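Local coordinates for protein AvrRxo1-ORF1 (Xanthomonas oryzae pv. oryzicola, PDB 4Z8T) that is a type III effector with a polynucleotide kinase-like domain, probably a P-loop phosphotransferase of the zeta-toxin type, and forms a complex with AvrRxo1-ORF2, at residues Tyr164-Tyr169 with Arg224-Asp229; Glu41-Gln46 with Lys108-Lys113. All blocks are in the same frame, centred on the assembly; numbering follows the deposited sequence.

Contact 1: residues Tyr164-Tyr169 with Arg224-Asp229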
loop_
_atom_site.group_PDB
_atom_site.type_symbol
_atom_site.label_atom_id
_atom_site.label_comp_id
_atom_site.label_asym_id
_atom_site.label_seq_id
_atom_site.Cartn_x
_atom_site.Cartn_y
_atom_site.Cartn_z
ATOM N N TYR A 164 -20.946 16.906 0.649
ATOM C CA TYR A 164 -21.857 18.034 0.455
ATOM C C TYR A 164 -22.235 18.222 -1.008
ATOM O O TYR A 164 -23.367 18.597 -1.314
ATOM C CB TYR A 164 -21.325 19.340 1.066
ATOM C CG TYR A 164 -20.218 20.036 0.305
ATOM C CD1 TYR A 164 -18.888 19.749 0.565
ATOM C CD2 TYR A 164 -20.501 21.019 -0.636
ATOM C CE1 TYR A 164 -17.878 20.394 -0.109
ATOM C CE2 TYR A 164 -19.487 21.666 -1.317
ATOM C CZ TYR A 164 -18.179 21.348 -1.043
ATOM O OH TYR A 164 -17.153 21.982 -1.708
ATOM N N GLU A 165 -21.304 17.929 -1.907
ATOM C CA GLU A 165 -21.569 18.094 -3.329
ATOM C C GLU A 165 -22.543 17.021 -3.808
ATOM O O GLU A 165 -23.513 17.308 -4.514
ATOM C CB GLU A 165 -20.256 18.022 -4.121
ATOM C CG GLU A 165 -19.197 19.012 -3.662
ATOM C CD GLU A 165 -17.896 18.903 -4.447
ATOM O OE1 GLU A 165 -17.283 17.815 -4.456
ATOM O OE2 GLU A 165 -17.470 19.916 -5.046
ATOM N N ILE A 166 -22.254 15.779 -3.431
ATOM C CA ILE A 166 -23.113 14.651 -3.748
ATOM C C ILE A 166 -24.535 14.867 -3.202
ATOM O O ILE A 166 -25.516 14.678 -3.930
ATOM C CB ILE A 166 -22.494 13.339 -3.221
ATOM C CG1 ILE A 166 -21.228 13.011 -4.017
ATOM C CG2 ILE A 166 -23.485 12.193 -3.299
ATOM C CD1 ILE A 166 -21.501 12.685 -5.469
ATOM N N ASP A 167 -24.638 15.298 -1.945
ATOM C CA ASP A 167 -25.941 15.574 -1.337
ATOM C C ASP A 167 -26.707 16.640 -2.111
ATOM O O ASP A 167 -27.920 16.533 -2.301
ATOM C CB ASP A 167 -25.772 16.050 0.115
ATOM C CG ASP A 167 -25.374 14.939 1.067
ATOM O OD1 ASP A 167 -25.481 13.753 0.696
ATOM O OD2 ASP A 167 -24.972 15.259 2.211
ATOM N N SER A 168 -25.992 17.673 -2.538
ATOM C CA SER A 168 -26.603 18.778 -3.255
ATOM C C SER A 168 -27.185 18.318 -4.581
ATOM O O SER A 168 -28.294 18.708 -4.926
ATOM C CB SER A 168 -25.613 19.932 -3.461
ATOM O OG SER A 168 -24.687 19.650 -4.501
ATOM N N TYR A 169 -26.464 17.471 -5.315
ATOM C CA TYR A 169 -26.993 17.004 -6.596
ATOM C C TYR A 169 -28.130 15.997 -6.439
ATOM O O TYR A 169 -29.059 15.983 -7.250
ATOM C CB TYR A 169 -25.875 16.508 -7.542
ATOM C CG TYR A 169 -25.149 17.679 -8.157
ATOM C CD1 TYR A 169 -25.770 18.476 -9.112
ATOM C CD2 TYR A 169 -23.869 18.029 -7.745
ATOM C CE1 TYR A 169 -25.128 19.573 -9.655
ATOM C CE2 TYR A 169 -23.223 19.124 -8.282
ATOM C CZ TYR A 169 -23.851 19.882 -9.239
ATOM O OH TYR A 169 -23.210 20.973 -9.768
ATOM N N ARG A 224 -15.949 7.826 -1.642
ATOM C CA ARG A 224 -16.592 6.952 -2.614
ATOM C C ARG A 224 -17.680 6.055 -2.019
ATOM O O ARG A 224 -18.760 5.915 -2.598
ATOM C CB ARG A 224 -15.510 6.103 -3.296
ATOM C CG ARG A 224 -16.016 5.115 -4.329
ATOM C CD ARG A 224 -14.894 4.811 -5.292
ATOM N NE ARG A 224 -14.788 5.835 -6.334
ATOM C CZ ARG A 224 -13.646 6.253 -6.882
ATOM N NH1 ARG A 224 -12.490 5.768 -6.463
ATOM N NH2 ARG A 224 -13.678 7.163 -7.859
HETATM N N MSE A 225 -17.407 5.450 -0.868
HETATM C CA MSE A 225 -18.371 4.510 -0.315
HETATM C C MSE A 225 -19.622 5.225 0.204
HETATM O O MSE A 225 -20.710 4.638 0.222
HETATM C CB MSE A 225 -17.727 3.608 0.736
HETATM C CG MSE A 225 -16.712 2.681 0.101
HETATM SE SE MSE A 225 -15.925 1.439 1.378
HETATM C CE MSE A 225 -17.193 0.023 1.169
ATOM N N TYR A 226 -19.473 6.489 0.589
ATOM C CA TYR A 226 -20.638 7.293 0.961
ATOM C C TYR A 226 -21.583 7.439 -0.222
ATOM O O TYR A 226 -22.810 7.349 -0.077
ATOM C CB TYR A 226 -20.221 8.680 1.461
ATOM C CG TYR A 226 -21.398 9.585 1.738
ATOM C CD1 TYR A 226 -21.943 10.387 0.736
ATOM C CD2 TYR A 226 -21.978 9.627 2.997
ATOM C CE1 TYR A 226 -23.034 11.210 0.986
ATOM C CE2 TYR A 226 -23.061 10.452 3.251
ATOM C CZ TYR A 226 -23.583 11.234 2.248
ATOM O OH TYR A 226 -24.666 12.049 2.513
ATOM N N VAL A 227 -21.018 7.671 -1.405
ATOM C CA VAL A 227 -21.849 7.770 -2.595
ATOM C C VAL A 227 -22.573 6.451 -2.862
ATOM O O VAL A 227 -23.764 6.437 -3.131
ATOM C CB VAL A 227 -21.005 8.180 -3.831
ATOM C CG1 VAL A 227 -21.898 8.287 -5.066
ATOM C CG2 VAL A 227 -20.305 9.495 -3.557
ATOM N N ILE A 228 -21.848 5.340 -2.775
ATOM C CA ILE A 228 -22.425 4.042 -3.036
ATOM C C ILE A 228 -23.564 3.775 -2.052
ATOM O O ILE A 228 -24.613 3.268 -2.447
ATOM C CB ILE A 228 -21.350 2.964 -2.936
ATOM C CG1 ILE A 228 -20.328 3.226 -4.045
ATOM C CG2 ILE A 228 -21.963 1.574 -3.047
ATOM C CD1 ILE A 228 -19.143 2.279 -4.054
ATOM N N ASP A 229 -23.352 4.156 -0.796
ATOM C CA ASP A 229 -24.368 3.963 0.256
ATOM C C ASP A 229 -25.666 4.653 -0.100
ATOM O O ASP A 229 -26.741 4.156 0.221
ATOM C CB ASP A 229 -23.885 4.515 1.611
ATOM C CG ASP A 229 -23.092 3.508 2.417
ATOM O OD1 ASP A 229 -23.103 2.311 2.082
ATOM O OD2 ASP A 229 -22.472 3.930 3.411
#
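Tyr226 reaches across to Asp167 with its phenol group, and the hydroxyl OH donates to Asp167 OD1 at 2.6 Å. The acceptor lies in the ring plane, beyond the edge, and offers its syn lone pair, the one on the side of OD2. The carboxylate is turned 59° against the ring, and the two side chains cross at about a right angle. With CG anti to the backbone N (chi1 175°), Tyr226 extends from helix 224-233 toward helix 163-176. In the neighbouring pair, Ile166 and Val227 also cross at about a right angle: Val227 CG2 sits 3.7 Å from Ile166 CG1 and 3.9 Å from Ile166 CD1. Ile166 CG2 stands 4.4 Å from Tyr226 CE1, at the ring edge, and so links the apolar pair to the polar one. The helix segments run nearly parallel, 22° apart, with axes 10.7 Å from each other at closest approach. Val227 also packs on Tyr240 of strand 238-245, while Arg230 makes a cation-pi contact with the Tyr226 ring. The short phenol-carboxylate bond would fix the reach of both partly exposed side chains, the carboxylate taking the phenol proton donor through OD1.

Contact 2: residues Glu41-Gln46 with Lys108-Lys113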
loop_
_atom_site.group_PDB
_atom_site.type_symbol
_atom_site.label_atom_id
_atom_site.label_comp_id
_atom_site.label_asym_id
_atom_site.label_seq_id
_atom_site.Cartn_x
_atom_site.Cartn_y
_atom_site.Cartn_z
ATOM N N GLU A 41 -23.666 36.739 -21.552
ATOM C CA GLU A 41 -24.957 36.407 -22.132
ATOM C C GLU A 41 -24.784 35.520 -23.357
ATOM O O GLU A 41 -25.543 34.569 -23.568
ATOM C CB GLU A 41 -25.734 37.691 -22.473
ATOM C CG GLU A 41 -26.119 38.494 -21.235
ATOM C CD GLU A 41 -26.450 39.957 -21.528
ATOM O OE1 GLU A 41 -26.424 40.374 -22.708
ATOM O OE2 GLU A 41 -26.734 40.694 -20.560
ATOM N N LYS A 42 -23.771 35.824 -24.156
ATOM C CA LYS A 42 -23.498 35.056 -25.356
ATOM C C LYS A 42 -23.095 33.629 -24.998
ATOM O O LYS A 42 -23.599 32.675 -25.583
ATOM C CB LYS A 42 -22.382 35.700 -26.173
ATOM C CG LYS A 42 -22.134 34.973 -27.481
ATOM C CD LYS A 42 -20.947 35.525 -28.256
ATOM C CE LYS A 42 -19.628 35.051 -27.671
ATOM N NZ LYS A 42 -18.493 35.262 -28.626
ATOM N N LEU A 43 -22.185 33.489 -24.044
ATOM C CA LEU A 43 -21.719 32.157 -23.672
ATOM C C LEU A 43 -22.824 31.319 -23.034
ATOM O O LEU A 43 -22.898 30.106 -23.276
ATOM C CB LEU A 43 -20.500 32.243 -22.757
ATOM C CG LEU A 43 -19.304 32.956 -23.395
ATOM C CD1 LEU A 43 -18.126 32.929 -22.443
ATOM C CD2 LEU A 43 -18.927 32.319 -24.705
ATOM N N LEU A 44 -23.680 31.954 -22.235
ATOM C CA LEU A 44 -24.778 31.223 -21.597
ATOM C C LEU A 44 -25.809 30.808 -22.632
ATOM O O LEU A 44 -26.378 29.718 -22.541
ATOM C CB LEU A 44 -25.432 32.050 -20.488
ATOM C CG LEU A 44 -24.590 32.203 -19.223
ATOM C CD1 LEU A 44 -25.184 33.211 -18.259
ATOM C CD2 LEU A 44 -24.423 30.847 -18.532
ATOM N N ASP A 45 -26.046 31.664 -23.625
ATOM C CA ASP A 45 -26.971 31.307 -24.697
ATOM C C ASP A 45 -26.470 30.091 -25.458
ATOM O O ASP A 45 -27.246 29.186 -25.790
ATOM C CB ASP A 45 -27.168 32.475 -25.672
ATOM C CG ASP A 45 -28.019 33.586 -25.093
ATOM O OD1 ASP A 45 -28.752 33.343 -24.112
ATOM O OD2 ASP A 45 -27.966 34.712 -25.632
ATOM N N GLN A 46 -25.168 30.068 -25.731
ATOM C CA GLN A 46 -24.578 28.958 -26.467
ATOM C C GLN A 46 -24.696 27.656 -25.674
ATOM O O GLN A 46 -25.105 26.622 -26.208
ATOM C CB GLN A 46 -23.109 29.246 -26.779
ATOM C CG GLN A 46 -22.905 30.361 -27.801
ATOM C CD GLN A 46 -21.435 30.677 -28.043
ATOM O OE1 GLN A 46 -20.541 30.078 -27.433
ATOM N NE2 GLN A 46 -21.177 31.620 -28.944
ATOM N N LYS A 108 -13.963 28.294 -20.075
ATOM C CA LYS A 108 -12.635 28.860 -19.844
ATOM C C LYS A 108 -11.927 29.343 -21.094
ATOM O O LYS A 108 -11.327 30.413 -21.077
ATOM C CB LYS A 108 -11.737 27.878 -19.082
ATOM C CG LYS A 108 -12.039 27.832 -17.596
ATOM C CD LYS A 108 -10.982 27.023 -16.852
ATOM C CE LYS A 108 -11.127 27.186 -15.358
ATOM N NZ LYS A 108 -12.415 26.597 -14.913
ATOM N N SER A 109 -11.997 28.572 -22.172
ATOM C CA SER A 109 -11.327 28.965 -23.401
ATOM C C SER A 109 -11.910 30.279 -23.926
ATOM O O SER A 109 -11.165 31.201 -24.278
ATOM C CB SER A 109 -11.459 27.872 -24.460
ATOM O OG SER A 109 -10.831 28.270 -25.665
ATOM N N SER A 110 -13.237 30.370 -23.952
ATOM C CA SER A 110 -13.895 31.577 -24.440
ATOM C C SER A 110 -13.558 32.777 -23.567
ATOM O O SER A 110 -13.310 33.873 -24.075
ATOM C CB SER A 110 -15.411 31.391 -24.524
ATOM O OG SER A 110 -15.762 30.530 -25.594
ATOM N N LEU A 111 -13.573 32.589 -22.255
ATOM C CA LEU A 111 -13.273 33.708 -21.359
ATOM C C LEU A 111 -11.813 34.109 -21.489
ATOM O O LEU A 111 -11.468 35.294 -21.391
ATOM C CB LEU A 111 -13.581 33.336 -19.914
ATOM C CG LEU A 111 -15.067 33.118 -19.628
ATOM C CD1 LEU A 111 -15.249 32.622 -18.204
ATOM C CD2 LEU A 111 -15.850 34.418 -19.843
ATOM N N ALA A 112 -10.953 33.120 -21.720
ATOM C CA ALA A 112 -9.520 33.379 -21.829
ATOM C C ALA A 112 -9.159 34.112 -23.110
ATOM O O ALA A 112 -8.206 34.898 -23.124
ATOM C CB ALA A 112 -8.723 32.077 -21.718
ATOM N N LYS A 113 -9.906 33.860 -24.181
ATOM C CA LYS A 113 -9.664 34.562 -25.441
ATOM C C LYS A 113 -10.378 35.918 -25.476
ATOM O O LYS A 113 -9.887 36.855 -26.111
ATOM C CB LYS A 113 -10.003 33.687 -26.669
ATOM C CG LYS A 113 -11.459 33.331 -26.840
ATOM C CD LYS A 113 -11.723 32.461 -28.096
ATOM C CE LYS A 113 -13.195 32.518 -28.535
ATOM N NZ LYS A 113 -13.507 31.775 -29.786
#
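Leu43 has CG anti to its carbonyl carbon (chi1 -60°) and then a second torsion (chi2 -177°) that puts CD1 anti to CA, with CD2 branching beside it, and both methyls meet the short helix 108-113. Ser110 CB points toward helix 34-60, and chi1 -72° sets OG anti to the carbonyl carbon, where it too meets Leu43 CD2. Both branches of Leu43 use the serine CB: CD2 comes to 3.6 Å from Ser110 CB, and CD1 to 3.8 Å from the same atom. Leu43 CD2 lies 3.7 Å from Ser110 OG, a plain van der Waals contact. Leu43 CD1 has a second neighbour in Leu111 CD2, again at 3.8 Å, so this methyl lies against two consecutive residues of the facing helix. The two leucine side chains meet at a slant, with one methyl of each doing most of the touching.

In the fold, this packing joins the long helix 34-60, whose chain runs on toward strand 66-71 of the central sheet, to a single short helix in the connection between helix 87-95 and helix 123-141. The latter helix covers both segments, Leu111 packing on Val126 and Glu129 and Leu44 on Arg136 and Phe137, while Phe107 adds to the apolar surroundings of Leu43. Around this apolar contact, Arg36 NH2, from the same long helix as Leu43, donates to Leu111 O, and Lys42 NZ forms a salt bridge with Glu115 OE2. Pairing with Glu115 would probably ease the repulsion between Lys42 and Lys113, whose NZ atoms are 6.2 Å apart.

In the fold
Contacts 1 and 2 are separate packing sites on opposite sides of the chain's centre, their own centres 30 Å apart and their nearest atoms about 13 Å apart. Along the chain they follow in series, contact 2 closing before contact 1 opens. Contact 1 joins two helices that belong to the sheet-bearing kinase-like core, whereas contact 2 joins two helices that also meet helix 123-141. Strand 66-71, which leads into the probable P-loop with Gly72, Gly77, Lys78 and Thr79, follows the long helix of contact 2 and also meets contact 1, where Val227 touches Arg71. AvrRxo1-ORF2 reaches residues of contact 1, binding Tyr164 and Asp229, but does not touch the segments of contact 2.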